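Local coordinates for transcriptional regulator, PadR family (Bacillus cereus, PDB 4ESB), which regulates transcription as a PadR-family DNA-binding protein with a winged helix-turn-helix fold, probably acting as a two-fold dimer, at the interface of chains A and B. Sequence-based numbering; all coordinates share one arbitrary frame. Chains: chain A/B, Transcriptional regulator, PadR family.

The interface of chains A and B. Residues chain A 9, 13, 37, 87, 91; chain B 94-95, 97-98.
The C-terminal helix 78-101 is the dimerisation helix of this PadR-family winged helix-turn-helix protein, and here its chain B copy presses B:Val98 against A:Trp91 of the chain A copy. Methyl CG1 of B:Val98 lies over one face of the indole, offset toward its rim, 3.4 Å from the centroid of the five-membered ring and 3.7 Å from that of the six-membered ring. This is a CH-pi contact, with CG1 3.3 Å from CE2 of A:Trp91 at the ring fusion. The two side chains reach toward each other from their own helices. CG of A:Trp91 is anti to the backbone N (chi1 169°), which carries the indole away from its own helix and toward chain B. At the indole's edge, in its plane, CA of B:Ser95 lies 3.9 Å from CH2 of A:Trp91, so the same turn of the chain B helix meets the indole at both face and rim.

The two branches of B:Val98 divide the work. Its chi1 of 170° points CG1 at the tryptophan and leaves CG2 facing the N-terminal part of chain A, 3.5 Å from CG2 of A:Val9 and 3.7 Å from the thiol sulfur SG of A:Cys13. The same A:Val9 methyl also touches CG2 of B:Val94, one helical turn earlier, at 3.7 Å, and thereby bridges two valines on one side of the helix. Next to B:Val98 on the chain, B:Thr97 turns its methyl CG2 toward the ring of A:Phe37, although their modelled approach is too tight to be trusted in detail.

Chain B's helix 78-101 thus packs against its partner's equivalent helix, the start of helix 10-20 with the loop residue A:Val9 just ahead of it, and the loop bearing A:Phe37; the two-fold axis repeats the patch with the chains exchanged, joining the two subunits.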
ATOM      1  N   VAL A   9      -1.764  -3.996   3.324  1.00 73.86           N
ATOM      2  CA  VAL A   9      -1.316  -3.544   4.636  1.00 53.31           C
ATOM      3  C   VAL A   9      -2.022  -4.252   5.792  1.00 44.84           C
ATOM      4  O   VAL A   9      -1.796  -3.925   6.955  1.00 45.01           O
ATOM      5  CB  VAL A   9      -1.565  -2.034   4.799  1.00 55.92           C
ATOM      6  CG1 VAL A   9      -0.865  -1.256   3.694  1.00 53.05           C
ATOM      7  CG2 VAL A   9      -3.061  -1.744   4.797  1.00 67.01           C
ATOM      8  N   CYS A  13      -1.115  -4.584   9.928  1.00 44.28           N
ATOM      9  CA  CYS A  13      -1.998  -3.997  10.930  1.00 36.13           C
ATOM     10  C   CYS A  13      -2.459  -5.061  11.919  1.00 33.21           C
ATOM     11  O   CYS A  13      -2.695  -4.776  13.090  1.00 34.87           O
ATOM     12  CB  CYS A  13      -3.200  -3.333  10.262  1.00 38.56           C
ATOM     13  SG  CYS A  13      -2.771  -1.839   9.333  1.00 41.95           S
ATOM     14  N   PHE A  37     -11.318  -1.140   8.785  1.00 55.64           N
ATOM     15  CA  PHE A  37     -11.288  -2.246   7.829  1.00 59.84           C
ATOM     16  C   PHE A  37     -12.675  -2.876   7.771  1.00 56.68           C
ATOM     17  O   PHE A  37     -12.887  -3.983   8.264  1.00 61.95           O
ATOM     18  CB  PHE A  37     -10.256  -3.301   8.229  1.00 55.09           C
ATOM     19  CG  PHE A  37      -8.834  -2.821   8.169  1.00 59.35           C
ATOM     20  CD1 PHE A  37      -8.290  -2.076   9.206  1.00 54.25           C
ATOM     21  CD2 PHE A  37      -8.034  -3.127   7.081  1.00 58.08           C
ATOM     22  CE1 PHE A  37      -6.978  -1.639   9.153  1.00 45.75           C
ATOM     23  CE2 PHE A  37      -6.720  -2.693   7.022  1.00 61.43           C
ATOM     24  CZ  PHE A  37      -6.193  -1.950   8.059  1.00 54.09           C
ATOM     25  N   PHE A  87       7.548  -3.408   8.617  1.00 47.18           N
ATOM     26  CA  PHE A  87       6.313  -2.833   8.089  1.00 43.28           C
ATOM     27  C   PHE A  87       6.149  -1.370   8.493  1.00 40.89           C
ATOM     28  O   PHE A  87       5.773  -0.533   7.674  1.00 40.20           O
ATOM     29  CB  PHE A  87       5.097  -3.637   8.552  1.00 39.62           C
ATOM     30  CG  PHE A  87       3.785  -2.974   8.244  1.00 49.23           C
ATOM     31  CD1 PHE A  87       3.287  -2.968   6.952  1.00 47.61           C
ATOM     32  CD2 PHE A  87       3.054  -2.351   9.243  1.00 46.53           C
ATOM     33  CE1 PHE A  87       2.084  -2.357   6.661  1.00 43.15           C
ATOM     34  CE2 PHE A  87       1.848  -1.737   8.958  1.00 44.62           C
ATOM     35  CZ  PHE A  87       1.362  -1.740   7.665  1.00 46.66           C
ATOM     36  N   TRP A  91       6.027   1.508   5.792  1.00 43.80           N
ATOM     37  CA  TRP A  91       4.773   2.251   5.724  1.00 47.88           C
ATOM     38  C   TRP A  91       4.961   3.759   5.864  1.00 45.74           C
ATOM     39  O   TRP A  91       4.333   4.535   5.147  1.00 46.42           O
ATOM     40  CB  TRP A  91       3.779   1.792   6.786  1.00 42.78           C
ATOM     41  CG  TRP A  91       2.637   2.741   6.852  1.00 49.88           C
ATOM     42  CD1 TRP A  91       2.394   3.673   7.818  1.00 45.38           C
ATOM     43  CD2 TRP A  91       1.602   2.894   5.877  1.00 44.19           C
ATOM     44  NE1 TRP A  91       1.260   4.384   7.513  1.00 48.92           N
ATOM     45  CE2 TRP A  91       0.754   3.925   6.323  1.00 48.95           C
ATOM     46  CE3 TRP A  91       1.306   2.250   4.670  1.00 43.29           C
ATOM     47  CZ2 TRP A  91      -0.372   4.329   5.610  1.00 44.58           C
ATOM     48  CZ3 TRP A  91       0.187   2.649   3.962  1.00 52.08           C
ATOM     49  CH2 TRP A  91      -0.638   3.679   4.433  1.00 42.18           C
TER
ATOM     50  N   VAL B  94      -7.093   3.966   2.947  1.00 52.46           N
ATOM     51  CA  VAL B  94      -6.079   3.130   3.580  1.00 61.30           C
ATOM     52  C   VAL B  94      -5.088   3.957   4.398  1.00 54.54           C
ATOM     53  O   VAL B  94      -4.702   3.566   5.498  1.00 57.66           O
ATOM     54  CB  VAL B  94      -5.305   2.304   2.531  1.00 67.10           C
ATOM     55  CG1 VAL B  94      -4.561   3.218   1.565  1.00 71.47           C
ATOM     56  CG2 VAL B  94      -4.340   1.346   3.208  1.00 67.18           C
ATOM     57  N   SER B  95      -4.677   5.098   3.856  1.00 49.27           N
ATOM     58  CA  SER B  95      -3.750   5.984   4.547  1.00 44.47           C
ATOM     59  C   SER B  95      -4.319   6.378   5.905  1.00 53.33           C
ATOM     60  O   SER B  95      -3.651   6.257   6.931  1.00 50.66           O
ATOM     61  CB  SER B  95      -3.486   7.232   3.703  1.00 51.32           C
ATOM     62  OG  SER B  95      -2.754   8.206   4.428  1.00 52.19           O
ATOM     63  N   THR B  97      -6.779   4.933   7.570  1.00 47.01           N
ATOM     64  CA  THR B  97      -6.999   3.743   8.387  1.00 53.26           C
ATOM     65  C   THR B  97      -5.716   3.268   9.070  1.00 56.19           C
ATOM     66  O   THR B  97      -5.690   3.056  10.283  1.00 54.06           O
ATOM     67  CB  THR B  97      -7.579   2.596   7.535  1.00 50.87           C
ATOM     68  OG1 THR B  97      -8.877   2.967   7.051  1.00 51.57           O
ATOM     69  CG2 THR B  97      -7.697   1.317   8.346  1.00 46.91           C
ATOM     70  N   VAL B  98      -4.654   3.100   8.290  1.00 51.00           N
ATOM     71  CA  VAL B  98      -3.386   2.610   8.824  1.00 49.90           C
ATOM     72  C   VAL B  98      -2.718   3.632   9.750  1.00 56.82           C
ATOM     73  O   VAL B  98      -2.211   3.277  10.814  1.00 51.75           O
ATOM     74  CB  VAL B  98      -2.407   2.231   7.691  1.00 47.22           C
ATOM     75  CG1 VAL B  98      -1.014   1.954   8.250  1.00 54.44           C
ATOM     76  CG2 VAL B  98      -2.921   1.022   6.926  1.00 46.69           C
TER